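Local structure of sorting nexin-21 (Mus musculus, 4YMR) at residues V11-C23 with E29-Q41. The protein binds membranes enriched in phosphatidylinositol 3-phosphate and phosphatidylinositol 4,5-bisphosphate and may act in intracellular trafficking, the part here being its C-terminal PXB/TPR domain. Sequence-based numbering, arbitrary orientation.
Sequences VLPELRRAQSLTC and EALALWANAWQLQ
A18 and W34 meet at the middle of an antiparallel helical hairpin, the kind of helix pair from which tetratricopeptide repeats are built; it lies in the PXB/TPR domain, outside the lipid-binding PX domain. The segment axes approach to 8.5 Å, a spacing that small residues permit: the CA atoms of A18 and A30 are 4.8 Å apart.

W34 can be followed outward. Its CB starts away from helix 12-24, but chi1 of -66° sets CG anti to the carbonyl carbon and swings the indole back across the interface. From CG through CD2 and CE2 the A18 methyl covers one face of the ring, its CB 3.6 Å from the centroid of the six-membered ring, 17° off the normal: a CH-pi contact. On the five-membered side, NE1 donates to T22 OG1 at 2.9 Å with an N-H...O angle of 152°, the oxygen lying near the ring plane. On the benzo side, CZ3 touches L15 CD2, while CZ2 and CH2 approach the backbone N of Q19. L60 of helix 52-66 also packs on this indole. A leucine here would probably leave T22 OG1 without its indole donor and deprive the A18 methyl of the flat surface it rests on.

Beside A18, L33 sits as a knob among E14, R17, A18 and L21, with its CD1 3.5 Å from L21 CD1. E14 reciprocates, entering the hole formed by L33, N36, A37 and L40. At one margin, R17 NH2 and E29 OE2 form a long salt bridge of 3.6 Å; the oxygen lies well out of the guanidinium plane, so the attraction is one of charge alone. T22 OG1, acceptor of the indole N-H, in turn donates to A18 O, which accepts T22 N from the opposite face of its carbonyl plane.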
ATOM      1  N   VAL A  11       8.940  10.148   6.172  1.00 63.19           N
ATOM      2  CA  VAL A  11       8.815   9.005   7.081  1.00 64.55           C
ATOM      3  C   VAL A  11       9.674   7.786   6.678  1.00 63.98           C
ATOM      4  O   VAL A  11      10.068   6.987   7.535  1.00 59.06           O
ATOM      5  CB  VAL A  11       7.329   8.602   7.278  1.00 73.05           C
ATOM      6  CG1 VAL A  11       6.918   7.518   6.284  1.00 74.14           C
ATOM      7  CG2 VAL A  11       7.082   8.138   8.699  1.00 76.29           C
ATOM      8  N   LEU A  12       9.983   7.666   5.386  1.00 62.88           N
ATOM      9  CA  LEU A  12      10.744   6.521   4.862  1.00 60.36           C
ATOM     10  C   LEU A  12      12.218   6.374   5.299  1.00 56.63           C
ATOM     11  O   LEU A  12      12.682   5.253   5.473  1.00 52.35           O
ATOM     12  CB  LEU A  12      10.625   6.412   3.335  1.00 69.74           C
ATOM     13  CG  LEU A  12       9.365   5.716   2.801  1.00 80.58           C
ATOM     14  CD1 LEU A  12       8.210   6.705   2.655  1.00 88.80           C
ATOM     15  CD2 LEU A  12       9.640   5.002   1.484  1.00 77.12           C
ATOM     16  N   PRO A  13      12.967   7.485   5.451  1.00 58.29           N
ATOM     17  CA  PRO A  13      14.302   7.311   6.047  1.00 60.50           C
ATOM     18  C   PRO A  13      14.276   6.670   7.440  1.00 57.78           C
ATOM     19  O   PRO A  13      15.190   5.918   7.786  1.00 53.72           O
ATOM     20  CB  PRO A  13      14.828   8.746   6.139  1.00 60.08           C
ATOM     21  CG  PRO A  13      14.175   9.444   5.006  1.00 62.86           C
ATOM     22  CD  PRO A  13      12.791   8.841   4.896  1.00 59.04           C
ATOM     23  N   GLU A  14      13.235   6.966   8.216  1.00 56.60           N
ATOM     24  CA  GLU A  14      13.097   6.445   9.575  1.00 55.86           C
ATOM     25  C   GLU A  14      12.725   4.960   9.545  1.00 46.86           C
ATOM     26  O   GLU A  14      13.299   4.155  10.278  1.00 44.95           O
ATOM     27  CB  GLU A  14      12.060   7.266  10.360  1.00 61.39           C
ATOM     28  CG  GLU A  14      12.258   7.287  11.876  1.00 70.48           C
ATOM     29  CD  GLU A  14      11.554   8.463  12.562  1.00 81.00           C
ATOM     30  OE1 GLU A  14      10.948   9.297  11.848  1.00 89.21           O
ATOM     31  OE2 GLU A  14      11.613   8.553  13.815  1.00 72.63           O
ATOM     32  N   LEU A  15      11.773   4.605   8.685  1.00 43.74           N
ATOM     33  CA  LEU A  15      11.384   3.209   8.492  1.00 37.20           C
ATOM     34  C   LEU A  15      12.562   2.360   8.030  1.00 44.14           C
ATOM     35  O   LEU A  15      12.740   1.236   8.498  1.00 48.88           O
ATOM     36  CB  LEU A  15      10.264   3.103   7.460  1.00 35.12           C
ATOM     37  CG  LEU A  15       8.937   3.774   7.782  1.00 35.07           C
ATOM     38  CD1 LEU A  15       7.956   3.490   6.657  1.00 42.98           C
ATOM     39  CD2 LEU A  15       8.393   3.293   9.130  1.00 27.23           C
ATOM     40  N   ARG A  16      13.335   2.906   7.090  1.00 47.92           N
ATOM     41  CA  ARG A  16      14.575   2.302   6.606  1.00 48.57           C
ATOM     42  C   ARG A  16      15.512   1.942   7.759  1.00 41.48           C
ATOM     43  O   ARG A  16      15.924   0.794   7.894  1.00 45.48           O
ATOM     44  CB  ARG A  16      15.296   3.252   5.629  1.00 61.06           C
ATOM     45  CG  ARG A  16      14.879   3.123   4.159  1.00 80.58           C
ATOM     46  CD  ARG A  16      15.411   4.284   3.294  1.00 95.13           C
ATOM     47  NE  ARG A  16      14.406   4.749   2.335  1.00 99.27           N
ATOM     48  CZ  ARG A  16      14.301   5.999   1.886  1.00 98.78           C
ATOM     49  NH1 ARG A  16      15.147   6.937   2.293  1.00 95.89           N
ATOM     50  NH2 ARG A  16      13.340   6.308   1.024  1.00 98.97           N
ATOM     51  N   ARG A  17      15.851   2.933   8.579  1.00 44.12           N
ATOM     52  CA  ARG A  17      16.714   2.710   9.733  1.00 50.00           C
ATOM     53  C   ARG A  17      16.057   1.760  10.751  1.00 44.86           C
ATOM     54  O   ARG A  17      16.701   0.826  11.224  1.00 42.97           O
ATOM     55  CB  ARG A  17      17.160   4.036  10.382  1.00 58.13           C
ATOM     56  CG  ARG A  17      18.102   3.863  11.587  1.00 72.21           C
ATOM     57  CD  ARG A  17      19.481   4.503  11.377  1.00 83.04           C
ATOM     58  NE  ARG A  17      20.295   4.480  12.598  1.00 87.36           N
ATOM     59  CZ  ARG A  17      21.252   3.590  12.861  1.00 84.85           C
ATOM     60  NH1 ARG A  17      21.538   2.638  11.986  1.00 84.55           N
ATOM     61  NH2 ARG A  17      21.929   3.655  14.004  1.00 80.29           N
ATOM     62  N   ALA A  18      14.777   1.973  11.062  1.00 39.86           N
ATOM     63  CA  ALA A  18      14.076   1.078  11.981  1.00 35.86           C
ATOM     64  C   ALA A  18      14.121  -0.364  11.475  1.00 38.11           C
ATOM     65  O   ALA A  18      14.309  -1.298  12.259  1.00 36.46           O
ATOM     66  CB  ALA A  18      12.629   1.539  12.220  1.00 25.73           C
ATOM     67  N   GLN A  19      13.974  -0.541  10.165  1.00 36.39           N
ATOM     68  CA  GLN A  19      14.028  -1.878   9.584  1.00 35.91           C
ATOM     69  C   GLN A  19      15.404  -2.545   9.734  1.00 34.42           C
ATOM     70  O   GLN A  19      15.488  -3.718  10.088  1.00 42.85           O
ATOM     71  CB  GLN A  19      13.593  -1.887   8.122  1.00 34.42           C
ATOM     72  CG  GLN A  19      13.500  -3.299   7.539  1.00 38.82           C
ATOM     73  CD  GLN A  19      13.599  -3.327   6.024  1.00 47.82           C
ATOM     74  OE1 GLN A  19      14.283  -2.495   5.412  1.00 46.40           O
ATOM     75  NE2 GLN A  19      12.917  -4.290   5.409  1.00 49.66           N
ATOM     76  N   SER A  20      16.481  -1.806   9.497  1.00 34.47           N
ATOM     77  CA  SER A  20      17.812  -2.413   9.595  1.00 43.17           C
ATOM     78  C   SER A  20      18.134  -2.774  11.037  1.00 39.97           C
ATOM     79  O   SER A  20      18.617  -3.870  11.319  1.00 45.51           O
ATOM     80  CB  SER A  20      18.907  -1.526   8.981  1.00 47.77           C
ATOM     81  OG  SER A  20      19.021  -0.281   9.644  1.00 60.89           O
ATOM     82  N   LEU A  21      17.841  -1.848  11.945  1.00 42.26           N
ATOM     83  CA  LEU A  21      18.011  -2.074  13.376  1.00 46.71           C
ATOM     84  C   LEU A  21      17.282  -3.332  13.865  1.00 38.84           C
ATOM     85  O   LEU A  21      17.823  -4.090  14.663  1.00 44.81           O
ATOM     86  CB  LEU A  21      17.552  -0.840  14.169  1.00 48.11           C
ATOM     87  CG  LEU A  21      18.445   0.398  14.069  1.00 44.80           C
ATOM     88  CD1 LEU A  21      17.842   1.579  14.826  1.00 38.44           C
ATOM     89  CD2 LEU A  21      19.848   0.090  14.589  1.00 43.71           C
ATOM     90  N   THR A  22      16.064  -3.544  13.369  1.00 38.35           N
ATOM     91  CA  THR A  22      15.244  -4.702  13.734  1.00 39.68           C
ATOM     92  C   THR A  22      15.824  -5.997  13.167  1.00 40.56           C
ATOM     93  O   THR A  22      15.780  -7.051  13.808  1.00 42.44           O
ATOM     94  CB  THR A  22      13.772  -4.529  13.236  1.00 28.23           C
ATOM     95  OG1 THR A  22      13.207  -3.334  13.787  1.00 32.19           O
ATOM     96  CG2 THR A  22      12.904  -5.710  13.639  1.00 25.32           C
ATOM     97  N   CYS A  23      16.363  -5.912  11.958  1.00 46.65           N
ATOM     98  CA  CYS A  23      16.945  -7.082  11.320  1.00 54.04           C
ATOM     99  C   CYS A  23      18.266  -7.492  11.959  1.00 51.82           C
ATOM    100  O   CYS A  23      18.597  -8.674  11.976  1.00 59.74           O
ATOM    101  CB  CYS A  23      17.068  -6.890   9.806  1.00 52.36           C
ATOM    102  SG  CYS A  23      15.470  -7.102   8.994  1.00 69.00           S
ATOM    103  N   GLU A  29      16.429  -0.009  20.380  1.00 49.19           N
ATOM    104  CA  GLU A  29      16.776   1.117  19.500  1.00 43.41           C
ATOM    105  C   GLU A  29      15.730   1.270  18.397  1.00 40.77           C
ATOM    106  O   GLU A  29      15.287   2.376  18.099  1.00 46.26           O
ATOM    107  CB  GLU A  29      18.178   0.934  18.889  1.00 57.14           C
ATOM    108  CG  GLU A  29      18.937   2.245  18.610  1.00 70.33           C
ATOM    109  CD  GLU A  29      20.364   2.026  18.084  1.00 77.77           C
ATOM    110  OE1 GLU A  29      20.979   0.973  18.388  1.00 69.89           O
ATOM    111  OE2 GLU A  29      20.869   2.915  17.358  1.00 83.65           O
ATOM    112  N   ALA A  30      15.329   0.145  17.804  1.00 41.14           N
ATOM    113  CA  ALA A  30      14.349   0.132  16.711  1.00 35.56           C
ATOM    114  C   ALA A  30      12.978   0.658  17.134  1.00 32.81           C
ATOM    115  O   ALA A  30      12.324   1.357  16.367  1.00 30.20           O
ATOM    116  CB  ALA A  30      14.218  -1.268  16.125  1.00 27.28           C
ATOM    117  N   LEU A  31      12.558   0.327  18.358  1.00 26.68           N
ATOM    118  CA  LEU A  31      11.198   0.622  18.815  1.00 26.10           C
ATOM    119  C   LEU A  31      10.829   2.107  18.724  1.00 34.00           C
ATOM    120  O   LEU A  31       9.794   2.459  18.159  1.00 31.00           O
ATOM    121  CB  LEU A  31      10.967   0.102  20.233  1.00 30.79           C
ATOM    122  CG  LEU A  31       9.580   0.361  20.838  1.00 30.59           C
ATOM    123  CD1 LEU A  31       8.520  -0.453  20.129  1.00 30.48           C
ATOM    124  CD2 LEU A  31       9.577   0.082  22.343  1.00 28.85           C
ATOM    125  N   ALA A  32      11.685   2.960  19.281  1.00 33.98           N
ATOM    126  CA  ALA A  32      11.491   4.403  19.250  1.00 37.47           C
ATOM    127  C   ALA A  32      11.299   4.934  17.819  1.00 44.14           C
ATOM    128  O   ALA A  32      10.419   5.761  17.568  1.00 49.02           O
ATOM    129  CB  ALA A  32      12.653   5.107  19.950  1.00 27.96           C
ATOM    130  N   LEU A  33      12.111   4.442  16.887  1.00 41.36           N
ATOM    131  CA  LEU A  33      12.014   4.843  15.480  1.00 42.27           C
ATOM    132  C   LEU A  33      10.677   4.453  14.827  1.00 42.78           C
ATOM    133  O   LEU A  33      10.011   5.296  14.222  1.00 49.59           O
ATOM    134  CB  LEU A  33      13.192   4.278  14.679  1.00 46.65           C
ATOM    135  CG  LEU A  33      14.559   4.789  15.131  1.00 48.80           C
ATOM    136  CD1 LEU A  33      15.662   4.299  14.205  1.00 47.59           C
ATOM    137  CD2 LEU A  33      14.541   6.309  15.209  1.00 44.40           C
ATOM    138  N   TRP A  34      10.292   3.183  14.937  1.00 31.60           N
ATOM    139  CA  TRP A  34       8.963   2.767  14.505  1.00 27.93           C
ATOM    140  C   TRP A  34       7.856   3.627  15.146  1.00 31.45           C
ATOM    141  O   TRP A  34       6.855   3.944  14.506  1.00 34.60           O
ATOM    142  CB  TRP A  34       8.688   1.298  14.869  1.00 25.98           C
ATOM    143  CG  TRP A  34       9.504   0.210  14.187  1.00 28.76           C
ATOM    144  CD1 TRP A  34      10.312  -0.706  14.806  1.00 20.20           C
ATOM    145  CD2 TRP A  34       9.557  -0.096  12.787  1.00 28.98           C
ATOM    146  NE1 TRP A  34      10.868  -1.553  13.885  1.00 27.94           N
ATOM    147  CE2 TRP A  34      10.422  -1.209  12.630  1.00 23.25           C
ATOM    148  CE3 TRP A  34       8.952   0.452  11.641  1.00 29.56           C
ATOM    149  CZ2 TRP A  34      10.705  -1.782  11.389  1.00 19.73           C
ATOM    150  CZ3 TRP A  34       9.234  -0.118  10.404  1.00 28.52           C
ATOM    151  CH2 TRP A  34      10.109  -1.222  10.289  1.00 26.58           C
ATOM    152  N   ALA A  35       8.041   3.973  16.418  1.00 30.81           N
ATOM    153  CA  ALA A  35       7.007   4.609  17.232  1.00 32.97           C
ATOM    154  C   ALA A  35       6.741   6.047  16.799  1.00 36.77           C
ATOM    155  O   ALA A  35       5.595   6.473  16.720  1.00 44.07           O
ATOM    156  CB  ALA A  35       7.391   4.567  18.708  1.00 32.80           C
ATOM    157  N   ASN A  36       7.810   6.789  16.530  1.00 36.04           N
ATOM    158  CA  ASN A  36       7.695   8.133  15.978  1.00 44.13           C
ATOM    159  C   ASN A  36       7.182   8.158  14.532  1.00 41.97           C
ATOM    160  O   ASN A  36       6.358   9.000  14.188  1.00 43.73           O
ATOM    161  CB  ASN A  36       9.026   8.870  16.117  1.00 59.67           C
ATOM    162  CG  ASN A  36       9.411   9.088  17.570  1.00 73.00           C
ATOM    163  OD1 ASN A  36       8.567   9.427  18.409  1.00 72.34           O
ATOM    164  ND2 ASN A  36      10.684   8.877  17.880  1.00 77.41           N
ATOM    165  N   ALA A  37       7.660   7.234  13.699  1.00 38.23           N
ATOM    166  CA  ALA A  37       7.118   7.065  12.355  1.00 40.79           C
ATOM    167  C   ALA A  37       5.617   6.775  12.389  1.00 42.78           C
ATOM    168  O   ALA A  37       4.867   7.290  11.566  1.00 48.89           O
ATOM    169  CB  ALA A  37       7.853   5.959  11.613  1.00 39.78           C
ATOM    170  N   TRP A  38       5.184   5.947  13.335  1.00 39.07           N
ATOM    171  CA  TRP A  38       3.756   5.708  13.545  1.00 38.13           C
ATOM    172  C   TRP A  38       2.980   6.997  13.861  1.00 46.71           C
ATOM    173  O   TRP A  38       1.956   7.277  13.248  1.00 47.61           O
ATOM    174  CB  TRP A  38       3.510   4.668  14.642  1.00 33.37           C
ATOM    175  CG  TRP A  38       2.050   4.463  14.871  1.00 32.53           C
ATOM    176  CD1 TRP A  38       1.319   4.890  15.943  1.00 31.52           C
ATOM    177  CD2 TRP A  38       1.122   3.845  13.971  1.00 30.09           C
ATOM    178  NE1 TRP A  38       0.003   4.542  15.782  1.00 35.20           N
ATOM    179  CE2 TRP A  38      -0.148   3.899  14.574  1.00 34.18           C
ATOM    180  CE3 TRP A  38       1.240   3.232  12.713  1.00 28.79           C
ATOM    181  CZ2 TRP A  38      -1.283   3.368  13.977  1.00 29.68           C
ATOM    182  CZ3 TRP A  38       0.115   2.702  12.121  1.00 28.24           C
ATOM    183  CH2 TRP A  38      -1.130   2.780  12.747  1.00 28.78           C
ATOM    184  N   GLN A  39       3.477   7.763  14.826  1.00 51.27           N
ATOM    185  CA  GLN A  39       2.928   9.077  15.177  1.00 53.15           C
ATOM    186  C   GLN A  39       2.845  10.053  13.988  1.00 50.81           C
ATOM    187  O   GLN A  39       1.808  10.689  13.779  1.00 49.43           O
ATOM    188  CB  GLN A  39       3.750   9.703  16.316  1.00 62.71           C
ATOM    189  CG  GLN A  39       3.451  11.177  16.600  1.00 63.88           C
ATOM    190  CD  GLN A  39       2.149  11.374  17.344  1.00 60.48           C
ATOM    191  OE1 GLN A  39       1.652  10.454  17.990  1.00 67.05           O
ATOM    192  NE2 GLN A  39       1.589  12.578  17.261  1.00 61.09           N
ATOM    193  N   LEU A  40       3.936  10.186  13.234  1.00 46.06           N
ATOM    194  CA  LEU A  40       3.939  10.979  12.004  1.00 47.17           C
ATOM    195  C   LEU A  40       2.750  10.622  11.100  1.00 55.87           C
ATOM    196  O   LEU A  40       1.949  11.482  10.733  1.00 65.00           O
ATOM    197  CB  LEU A  40       5.257  10.785  11.236  1.00 41.41           C
ATOM    198  CG  LEU A  40       6.545  11.392  11.807  1.00 64.41           C
ATOM    199  CD1 LEU A  40       7.773  10.709  11.218  1.00 73.22           C
ATOM    200  CD2 LEU A  40       6.620  12.902  11.570  1.00 71.48           C
ATOM    201  N   GLN A  41       2.639   9.342  10.764  1.00 50.29           N
ATOM    202  CA  GLN A  41       1.614   8.859   9.846  1.00 49.08           C
ATOM    203  C   GLN A  41       0.187   9.062  10.350  1.00 53.71           C
ATOM    204  O   GLN A  41      -0.706   9.375   9.565  1.00 56.28           O
ATOM    205  CB  GLN A  41       1.832   7.369   9.541  1.00 39.64           C
ATOM    206  CG  GLN A  41       3.187   7.041   8.931  1.00 39.44           C
ATOM    207  CD  GLN A  41       3.383   5.540   8.737  1.00 44.78           C
ATOM    208  OE1 GLN A  41       2.757   4.925   7.873  1.00 49.07           O
ATOM    209  NE2 GLN A  41       4.247   4.947   9.552  1.00 42.23           N
TER